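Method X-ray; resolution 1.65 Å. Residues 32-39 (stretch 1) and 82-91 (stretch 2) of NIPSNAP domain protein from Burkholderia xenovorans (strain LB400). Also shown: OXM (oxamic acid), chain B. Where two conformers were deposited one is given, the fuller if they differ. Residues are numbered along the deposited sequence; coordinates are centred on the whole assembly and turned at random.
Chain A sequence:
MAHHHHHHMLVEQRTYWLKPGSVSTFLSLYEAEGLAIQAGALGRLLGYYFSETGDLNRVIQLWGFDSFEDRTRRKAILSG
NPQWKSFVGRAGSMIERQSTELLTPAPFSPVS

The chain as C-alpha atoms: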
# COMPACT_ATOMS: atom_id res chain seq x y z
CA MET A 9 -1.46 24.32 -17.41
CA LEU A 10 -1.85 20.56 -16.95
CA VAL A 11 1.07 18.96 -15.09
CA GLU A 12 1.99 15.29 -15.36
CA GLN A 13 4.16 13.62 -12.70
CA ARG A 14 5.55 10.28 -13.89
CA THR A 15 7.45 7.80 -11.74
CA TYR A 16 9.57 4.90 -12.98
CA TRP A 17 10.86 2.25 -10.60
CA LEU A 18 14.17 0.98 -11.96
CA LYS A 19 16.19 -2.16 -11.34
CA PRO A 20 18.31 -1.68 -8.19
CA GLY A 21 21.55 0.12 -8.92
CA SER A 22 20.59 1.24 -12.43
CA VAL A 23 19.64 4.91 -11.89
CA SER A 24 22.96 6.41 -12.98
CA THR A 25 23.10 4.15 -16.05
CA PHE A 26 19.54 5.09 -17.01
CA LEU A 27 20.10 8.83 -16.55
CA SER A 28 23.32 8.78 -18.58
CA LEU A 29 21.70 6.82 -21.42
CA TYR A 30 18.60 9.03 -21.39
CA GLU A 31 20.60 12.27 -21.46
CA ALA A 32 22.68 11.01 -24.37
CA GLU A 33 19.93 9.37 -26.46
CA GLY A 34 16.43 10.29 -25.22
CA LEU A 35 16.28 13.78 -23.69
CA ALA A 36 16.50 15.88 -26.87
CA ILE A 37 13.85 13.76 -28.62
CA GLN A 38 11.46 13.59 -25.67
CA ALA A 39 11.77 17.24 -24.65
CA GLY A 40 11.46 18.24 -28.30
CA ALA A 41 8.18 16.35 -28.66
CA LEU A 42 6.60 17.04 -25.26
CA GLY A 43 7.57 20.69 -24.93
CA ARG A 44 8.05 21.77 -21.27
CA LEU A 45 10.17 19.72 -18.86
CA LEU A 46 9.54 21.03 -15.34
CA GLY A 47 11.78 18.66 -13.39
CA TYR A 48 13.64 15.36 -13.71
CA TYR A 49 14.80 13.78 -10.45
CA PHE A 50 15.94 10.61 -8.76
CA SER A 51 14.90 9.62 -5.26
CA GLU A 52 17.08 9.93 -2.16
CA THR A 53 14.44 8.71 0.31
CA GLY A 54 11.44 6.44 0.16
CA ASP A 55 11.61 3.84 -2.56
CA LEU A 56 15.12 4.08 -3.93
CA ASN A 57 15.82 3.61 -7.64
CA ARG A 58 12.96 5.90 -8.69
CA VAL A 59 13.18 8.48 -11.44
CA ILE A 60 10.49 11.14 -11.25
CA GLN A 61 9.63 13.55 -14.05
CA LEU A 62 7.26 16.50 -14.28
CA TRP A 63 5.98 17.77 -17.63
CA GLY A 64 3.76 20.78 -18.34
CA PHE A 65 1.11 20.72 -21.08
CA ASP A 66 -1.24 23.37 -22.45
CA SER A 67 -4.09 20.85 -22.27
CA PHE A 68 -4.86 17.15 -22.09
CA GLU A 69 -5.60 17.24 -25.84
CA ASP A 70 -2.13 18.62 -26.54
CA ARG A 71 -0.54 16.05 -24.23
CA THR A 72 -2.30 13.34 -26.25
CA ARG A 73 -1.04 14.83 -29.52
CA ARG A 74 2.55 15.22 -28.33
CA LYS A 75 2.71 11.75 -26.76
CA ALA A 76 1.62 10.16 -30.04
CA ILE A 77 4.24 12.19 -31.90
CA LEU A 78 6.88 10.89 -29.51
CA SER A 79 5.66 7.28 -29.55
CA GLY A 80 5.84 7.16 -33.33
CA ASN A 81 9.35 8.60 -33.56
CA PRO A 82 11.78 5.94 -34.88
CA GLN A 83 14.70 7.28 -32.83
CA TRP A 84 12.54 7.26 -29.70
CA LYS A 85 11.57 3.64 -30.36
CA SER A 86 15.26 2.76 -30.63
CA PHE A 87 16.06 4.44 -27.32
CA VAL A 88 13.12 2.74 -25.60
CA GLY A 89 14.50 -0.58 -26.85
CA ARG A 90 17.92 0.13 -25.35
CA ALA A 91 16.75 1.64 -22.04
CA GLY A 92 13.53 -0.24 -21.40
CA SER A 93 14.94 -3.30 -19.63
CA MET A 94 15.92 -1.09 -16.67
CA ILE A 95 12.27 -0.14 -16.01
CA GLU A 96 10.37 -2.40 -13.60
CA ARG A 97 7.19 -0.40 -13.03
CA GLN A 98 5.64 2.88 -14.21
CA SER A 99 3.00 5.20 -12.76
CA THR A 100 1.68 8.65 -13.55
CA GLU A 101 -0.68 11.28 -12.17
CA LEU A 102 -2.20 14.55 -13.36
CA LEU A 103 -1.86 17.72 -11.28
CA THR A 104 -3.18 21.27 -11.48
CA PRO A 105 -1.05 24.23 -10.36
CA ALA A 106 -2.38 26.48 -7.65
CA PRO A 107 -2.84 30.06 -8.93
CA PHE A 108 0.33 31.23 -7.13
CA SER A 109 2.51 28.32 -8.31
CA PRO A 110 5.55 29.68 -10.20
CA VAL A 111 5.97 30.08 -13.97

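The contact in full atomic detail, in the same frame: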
# COMPACT_ATOMS: atom_id res chain seq x y z
N ALA A 32 21.95 11.10 -23.12
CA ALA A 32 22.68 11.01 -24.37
C ALA A 32 21.78 10.70 -25.56
O ALA A 32 22.06 11.15 -26.68
CB ALA A 32 23.77 9.94 -24.26
N GLU A 33 20.70 9.94 -25.36
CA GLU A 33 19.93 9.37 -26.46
C GLU A 33 18.44 9.68 -26.44
O GLU A 33 17.79 9.49 -27.48
CB GLU A 33 20.10 7.85 -26.50
CG GLU A 33 21.55 7.38 -26.56
CD GLU A 33 21.67 5.88 -26.81
OE1 GLU A 33 20.62 5.22 -26.97
OE2 GLU A 33 22.81 5.37 -26.84
N GLY A 34 17.87 10.13 -25.32
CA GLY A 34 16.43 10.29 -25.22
C GLY A 34 15.93 11.70 -24.92
O GLY A 34 14.83 12.07 -25.34
N LEU A 35 16.73 12.48 -24.19
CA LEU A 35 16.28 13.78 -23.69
C LEU A 35 15.90 14.73 -24.83
O LEU A 35 14.82 15.33 -24.81
CB LEU A 35 17.37 14.41 -22.82
CG LEU A 35 17.14 15.86 -22.41
CD1 LEU A 35 15.87 16.00 -21.56
CD2 LEU A 35 18.35 16.38 -21.66
N ALA A 36 16.78 14.90 -25.82
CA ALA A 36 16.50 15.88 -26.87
C ALA A 36 15.23 15.50 -27.63
O ALA A 36 14.41 16.37 -27.94
CB ALA A 36 17.69 16.00 -27.82
N ILE A 37 15.05 14.21 -27.90
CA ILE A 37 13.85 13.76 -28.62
C ILE A 37 12.61 13.97 -27.78
O ILE A 37 11.61 14.53 -28.25
CB ILE A 37 14.00 12.29 -29.03
CG1 ILE A 37 15.20 12.10 -29.96
CG2 ILE A 37 12.73 11.78 -29.69
CD1 ILE A 37 15.63 10.66 -30.08
N GLN A 38 12.65 13.53 -26.52
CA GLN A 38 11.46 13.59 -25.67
C GLN A 38 11.09 15.02 -25.33
O GLN A 38 9.91 15.40 -25.41
CB GLN A 38 11.68 12.78 -24.38
CG GLN A 38 10.42 12.80 -23.52
CD GLN A 38 10.47 11.82 -22.36
OE1 GLN A 38 11.48 11.70 -21.67
NE2 GLN A 38 9.37 11.10 -22.15
N ALA A 39 12.07 15.84 -24.94
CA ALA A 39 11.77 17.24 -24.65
C ALA A 39 11.32 17.97 -25.91
O ALA A 39 10.45 18.85 -25.84
CB ALA A 39 13.00 17.93 -24.05
N PRO A 82 10.90 7.12 -34.79
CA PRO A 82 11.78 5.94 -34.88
C PRO A 82 12.99 6.01 -33.97
O PRO A 82 13.43 4.97 -33.46
CB PRO A 82 12.17 5.92 -36.36
CG PRO A 82 11.11 6.66 -37.05
CD PRO A 82 10.65 7.72 -36.11
N GLN A 83 13.56 7.20 -33.75
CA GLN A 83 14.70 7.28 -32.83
C GLN A 83 14.26 7.09 -31.39
O GLN A 83 15.02 6.55 -30.58
CB GLN A 83 15.43 8.61 -33.01
CG GLN A 83 16.16 8.73 -34.34
CD GLN A 83 17.01 9.98 -34.42
OE1 GLN A 83 16.54 11.09 -34.18
NE2 GLN A 83 18.28 9.80 -34.76
N TRP A 84 13.05 7.52 -31.04
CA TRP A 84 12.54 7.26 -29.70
C TRP A 84 12.36 5.76 -29.48
O TRP A 84 12.73 5.22 -28.43
CB TRP A 84 11.23 8.00 -29.46
CG TRP A 84 10.67 7.76 -28.08
CD1 TRP A 84 9.53 7.07 -27.77
CD2 TRP A 84 11.22 8.21 -26.84
NE1 TRP A 84 9.34 7.07 -26.41
CE2 TRP A 84 10.36 7.77 -25.81
CE3 TRP A 84 12.35 8.97 -26.49
CZ2 TRP A 84 10.60 8.05 -24.46
CZ3 TRP A 84 12.58 9.25 -25.15
CH2 TRP A 84 11.71 8.79 -24.15
N LYS A 85 11.76 5.08 -30.46
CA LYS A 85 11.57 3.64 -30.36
C LYS A 85 12.90 2.93 -30.13
O LYS A 85 12.98 1.99 -29.32
CB LYS A 85 10.89 3.10 -31.62
CG LYS A 85 9.43 3.50 -31.78
CD LYS A 85 8.88 2.97 -33.10
CE LYS A 85 7.42 3.32 -33.30
NZ LYS A 85 6.92 2.83 -34.62
N SER A 86 13.95 3.37 -30.81
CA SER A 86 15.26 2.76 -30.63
C SER A 86 15.76 2.96 -29.20
O SER A 86 16.24 2.02 -28.56
CB SER A 86 16.26 3.34 -31.63
OG SER A 86 15.96 2.93 -32.95
N PHE A 87 15.64 4.18 -28.69
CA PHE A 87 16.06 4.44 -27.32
C PHE A 87 15.26 3.62 -26.32
O PHE A 87 15.82 3.05 -25.37
CB PHE A 87 15.94 5.93 -26.99
CG PHE A 87 15.96 6.22 -25.52
CD1 PHE A 87 17.14 6.13 -24.80
CD2 PHE A 87 14.79 6.55 -24.85
CE1 PHE A 87 17.15 6.37 -23.44
CE2 PHE A 87 14.80 6.78 -23.48
CZ PHE A 87 15.98 6.70 -22.78
N VAL A 88 13.94 3.53 -26.52
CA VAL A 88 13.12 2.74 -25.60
C VAL A 88 13.59 1.28 -25.60
O VAL A 88 13.62 0.63 -24.55
CB VAL A 88 11.63 2.86 -25.97
CG1 VAL A 88 10.82 1.80 -25.25
CG2 VAL A 88 11.13 4.24 -25.60
N GLY A 89 13.97 0.77 -26.78
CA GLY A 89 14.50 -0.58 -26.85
C GLY A 89 15.78 -0.76 -26.05
O GLY A 89 15.97 -1.79 -25.40
N ARG A 90 16.65 0.25 -26.05
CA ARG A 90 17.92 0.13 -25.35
C ARG A 90 17.80 0.39 -23.85
O ARG A 90 18.54 -0.20 -23.06
CB ARG A 90 18.95 1.09 -25.96
CG ARG A 90 19.29 0.80 -27.42
CD ARG A 90 20.42 1.68 -27.93
NE ARG A 90 20.02 3.08 -28.05
CZ ARG A 90 19.45 3.61 -29.14
NH1 ARG A 90 19.21 2.84 -30.19
NH2 ARG A 90 19.12 4.89 -29.16
N ALA A 91 16.88 1.27 -23.44
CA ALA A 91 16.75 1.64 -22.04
C ALA A 91 15.68 0.86 -21.29
O ALA A 91 15.69 0.84 -20.06
CB ALA A 91 16.45 3.14 -21.91
C1 OXM B . 11.13 6.87 -20.98
N1 OXM B . 9.97 7.48 -20.83
O1 OXM B . 12.24 7.43 -20.80
C2 OXM B . 11.17 5.44 -21.35
O2 OXM B . 12.30 4.88 -21.39
O3 OXM B . 10.12 4.81 -21.61

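This is a modest helix-to-helix contact in which a glycine lets the backbone of stretch 1 settle onto two aromatic rings of stretch 2, with a salt bridge at one end and aliphatic packing at the other. The two stretches bury 405 Å² in total. The helix of residues 82-91 runs past helix 35-39 with an angle of 126° between their N-to-C directions, and the axes approach to 9.9 Å.

Gly34 lies at the centre. It leaves the helical conformation of the preceding segment and stands at the N-cap position of the next helix. Gly34 CA is 6.2 Å from Phe87 CA, the closest CA-CA approach of the contact. The Gly34 CA sits 4.0 Å from the centroid of the Phe87 ring and only 7° off the ring normal. This is a CH-pi interaction over the ring face. Gly34 N lies over a face of the same ring, 4.1 Å from Phe87 CD1. The missing side chain matters here. A CB in ideal geometry on Gly34 would point toward stretch 2 and clash with Phe87 CE2 at 2.9 Å. The same ideal Gly34 CB would be tight against Trp84 CZ3, at 3.5 Å.

Trp84 loses the most surface to the other stretch, 89 Å². Its CA-to-CB bond points sideways, but the end of the side chain comes nearer to stretch 1. With chi1 at t, the indole reaches Gly34 and Gln38. Gly34 O approaches the edge of the ring, near its plane, at 3.6 Å from Trp84 CZ3. The same carbonyl accepts the helical hydrogen bond from Gln38 N, with 2.9 Å between Gln38 N and Gly34 O. Gln38 CB packs obliquely against the indole, 3.7 Å from Trp84 CZ3.

Ile37 provides the aliphatic part of the contact. Its CA-to-CB bond points toward stretch 2. Ile37 CD1 meets Gln83 CB at 3.6 Å, and Ile37 CG2 lies 4.1 Å from Trp84 CB. The side chain thus touches two consecutive residues of the facing helix.

The charged end is formed by Glu33 and Arg90, whose CA-to-CB bonds both point toward the other stretch. Glu33 OE1 accepts two hydrogen bonds within the salt bridge. The one from Arg90 NE is very short, at 2.5 Å to Glu33 OE1. The one from Arg90 NH2 to Glu33 OE1 is 2.7 Å long but weak, with an angle of 128°. The carboxylate oxygen lies at the guanidinium edge, near its plane, so one acceptor can serve both donors. Arg90 was deposited in two conformers, and this pairing describes one. Nearer the backbone, Glu33 CB rests 3.8 Å from Phe87 CD1.

Oxamic acid adjoins the aromatic pair. Its O1 lies 3.7 Å from Trp84 CH2 and 3.8 Å from Phe87 CE2, at the edge of the Phe87 ring. The two rings therefore contact both Gly34 and the ligand.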